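Diphosphomevalonate decarboxylase, putative (Trypanosoma brucei, PDB 2HKE) probably catalyses the ATP-dependent decarboxylation of (R)-5-diphosphomevalonate to isopentenyl diphosphate, a precursor of isoprenoids and sterols. Local coordinates at residues F16-G21 with T291-A296. The protein carries 1 engineered substitution. Numbering follows the deposited sequence.
Sequences FIKYWG and TFDAGA. With SO4 (sulfate ion), chain C.
Lys18 and Asp293 form the salt bridge of this contact, with NZ 2.7 Å from OD1. The amine approaches that oxygen on its anti side, 33° out of the carboxylate plane. A bend at chi2 (-65°) followed by two extended torsions carries NZ to three consecutive residues, Thr291 to Asp293. It meets Thr291 OG1 tip to tip at 2.9 Å. The bond from NZ to Phe292 O is 3.0 Å long, and Ala15 O is a fourth acceptor. NZ stands 59° out of the carbonyl plane of Phe292, above it and not on a lone pair.

Two waters extend the polar link. Water 1 donates to Phe16 O and accepts from Thr291 OG1, while water 2 joins Tyr19 N to Asp293 OD1.

Apolar contact is slight: Trp20 CZ3 lies 4.0 Å from Ala294 CB.

Tyr19 OH donates to sulfate O4 (2.6 Å), in the ring plane; the ion, probably from the crystallisation liquor, is also held by Lys22, Arg77 and Ser144, so the site can hold an anion.

This buried charged cluster joins the N- and C-terminal domains of the GHMP-superfamily fold through the loops after strands 5-15 and 288-291. Trp20 and Ala294 touch helix 199-209 at Ser199, Trp20 NE1 bonds to Ser206 OG there, and Thr291 and Phe292 touch helix 237-256 at Ser248 and Gln252.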
loop_
_atom_site.group_PDB
_atom_site.type_symbol
_atom_site.label_atom_id
_atom_site.label_comp_id
_atom_site.label_asym_id
_atom_site.label_seq_id
_atom_site.Cartn_x
_atom_site.Cartn_y
_atom_site.Cartn_z
ATOM N N PHE A 16 -4.888 -5.430 -3.884
ATOM C CA PHE A 16 -6.116 -5.655 -4.689
ATOM C C PHE A 16 -7.004 -6.746 -4.088
ATOM O O PHE A 16 -8.200 -6.769 -4.391
ATOM C CB PHE A 16 -5.795 -5.888 -6.149
ATOM C CG PHE A 16 -4.788 -6.947 -6.370
ATOM C CD1 PHE A 16 -5.197 -8.238 -6.501
ATOM C CD2 PHE A 16 -3.433 -6.665 -6.438
ATOM C CE1 PHE A 16 -4.304 -9.267 -6.670
ATOM C CE2 PHE A 16 -2.516 -7.726 -6.601
ATOM C CZ PHE A 16 -2.971 -9.003 -6.740
ATOM N N ILE A 17 -6.413 -7.664 -3.297
ATOM C CA ILE A 17 -7.127 -8.570 -2.435
ATOM C C ILE A 17 -6.834 -8.092 -1.029
ATOM O O ILE A 17 -5.682 -8.037 -0.570
ATOM C CB ILE A 17 -6.833 -10.067 -2.679
ATOM C CG1 ILE A 17 -7.384 -10.447 -4.077
ATOM C CG2 ILE A 17 -7.497 -10.924 -1.525
ATOM C CD1 ILE A 17 -6.895 -11.791 -4.537
ATOM N N LYS A 18 -7.881 -7.629 -0.385
ATOM C CA LYS A 18 -7.727 -6.831 0.823
ATOM C C LYS A 18 -7.383 -7.516 2.147
ATOM O O LYS A 18 -7.943 -8.548 2.488
ATOM C CB LYS A 18 -8.997 -6.032 1.020
ATOM C CG LYS A 18 -9.423 -5.198 -0.211
ATOM C CD LYS A 18 -8.393 -4.121 -0.484
ATOM C CE LYS A 18 -8.837 -3.146 -1.570
ATOM N NZ LYS A 18 -7.800 -2.047 -1.824
ATOM N N TYR A 19 -6.508 -6.858 2.908
ATOM C CA TYR A 19 -6.290 -7.150 4.305
ATOM C C TYR A 19 -7.331 -6.331 5.106
ATOM O O TYR A 19 -7.333 -5.131 5.050
ATOM C CB TYR A 19 -4.875 -6.731 4.682
ATOM C CG TYR A 19 -4.560 -6.523 6.161
ATOM C CD1 TYR A 19 -4.927 -7.470 7.111
ATOM C CD2 TYR A 19 -3.838 -5.403 6.589
ATOM C CE1 TYR A 19 -4.631 -7.277 8.452
ATOM C CE2 TYR A 19 -3.504 -5.219 7.914
ATOM C CZ TYR A 19 -3.920 -6.126 8.838
ATOM O OH TYR A 19 -3.572 -5.949 10.139
ATOM N N TRP A 20 -8.221 -7.001 5.851
ATOM C CA TRP A 20 -9.157 -6.321 6.697
ATOM C C TRP A 20 -9.596 -7.309 7.753
ATOM O O TRP A 20 -10.490 -8.087 7.538
ATOM C CB TRP A 20 -10.341 -5.774 5.903
ATOM C CG TRP A 20 -11.151 -4.758 6.656
ATOM C CD1 TRP A 20 -12.418 -4.905 7.133
ATOM C CD2 TRP A 20 -10.776 -3.426 6.906
ATOM N NE1 TRP A 20 -12.839 -3.736 7.745
ATOM C CE2 TRP A 20 -11.841 -2.809 7.601
ATOM C CE3 TRP A 20 -9.620 -2.679 6.649
ATOM C CZ2 TRP A 20 -11.772 -1.500 8.036
ATOM C CZ3 TRP A 20 -9.566 -1.364 7.116
ATOM C CH2 TRP A 20 -10.638 -0.805 7.802
ATOM N N GLY A 21 -8.879 -7.297 8.872
ATOM C CA GLY A 21 -9.133 -8.142 10.005
ATOM C C GLY A 21 -7.941 -8.954 10.485
ATOM O O GLY A 21 -7.279 -9.653 9.679
ATOM N N THR A 291 -9.475 0.643 -7.252
ATOM C CA THR A 291 -9.533 0.088 -5.927
ATOM C C THR A 291 -9.362 1.205 -4.914
ATOM O O THR A 291 -8.611 2.132 -5.155
ATOM C CB THR A 291 -8.561 -1.069 -5.710
ATOM O OG1 THR A 291 -8.907 -1.725 -4.495
ATOM C CG2 THR A 291 -7.111 -0.604 -5.604
ATOM N N PHE A 292 -10.109 1.115 -3.818
ATOM C CA PHE A 292 -9.975 1.965 -2.664
ATOM C C PHE A 292 -9.491 1.124 -1.498
ATOM O O PHE A 292 -9.905 -0.022 -1.362
ATOM C CB PHE A 292 -11.344 2.611 -2.297
ATOM C CG PHE A 292 -11.883 3.506 -3.388
ATOM C CD1 PHE A 292 -12.488 2.950 -4.488
ATOM C CD2 PHE A 292 -11.733 4.894 -3.336
ATOM C CE1 PHE A 292 -12.979 3.722 -5.509
ATOM C CE2 PHE A 292 -12.194 5.670 -4.360
ATOM C CZ PHE A 292 -12.802 5.099 -5.455
ATOM N N ASP A 293 -8.651 1.711 -0.651
ATOM C CA ASP A 293 -8.083 1.006 0.519
ATOM C C ASP A 293 -8.301 1.782 1.841
ATOM O O ASP A 293 -7.384 2.323 2.435
ATOM C CB ASP A 293 -6.586 0.766 0.260
ATOM C CG ASP A 293 -6.062 -0.591 0.820
ATOM O OD1 ASP A 293 -6.696 -1.653 0.627
ATOM O OD2 ASP A 293 -5.008 -0.573 1.514
ATOM N N ALA A 294 -9.506 1.834 2.354
ATOM C CA ALA A 294 -9.686 2.483 3.694
ATOM C C ALA A 294 -9.397 3.979 3.652
ATOM O O ALA A 294 -8.822 4.586 4.570
ATOM C CB ALA A 294 -8.866 1.795 4.844
ATOM N N GLY A 295 -9.808 4.580 2.551
ATOM C CA GLY A 295 -9.594 5.994 2.327
ATOM C C GLY A 295 -10.394 6.378 1.114
ATOM O O GLY A 295 -11.053 5.527 0.512
ATOM N N ALA A 296 -10.331 7.655 0.753
ATOM C CA ALA A 296 -11.100 8.178 -0.347
ATOM C C ALA A 296 -10.338 8.080 -1.672
ATOM O O ALA A 296 -10.946 8.204 -2.713
ATOM C CB ALA A 296 -11.466 9.657 -0.095
HETATM S S SO4 C . -2.299 -2.709 11.041
HETATM O O1 SO4 C . -3.134 -2.771 12.225
HETATM O O2 SO4 C . -3.068 -2.213 9.924
HETATM O O3 SO4 C . -1.178 -1.804 11.265
HETATM O O4 SO4 C . -1.819 -4.051 10.705
HETATM O O HOH W 1 -9.158 -4.266 -4.845
HETATM O O HOH W 2 -6.014 -3.939 2.355
#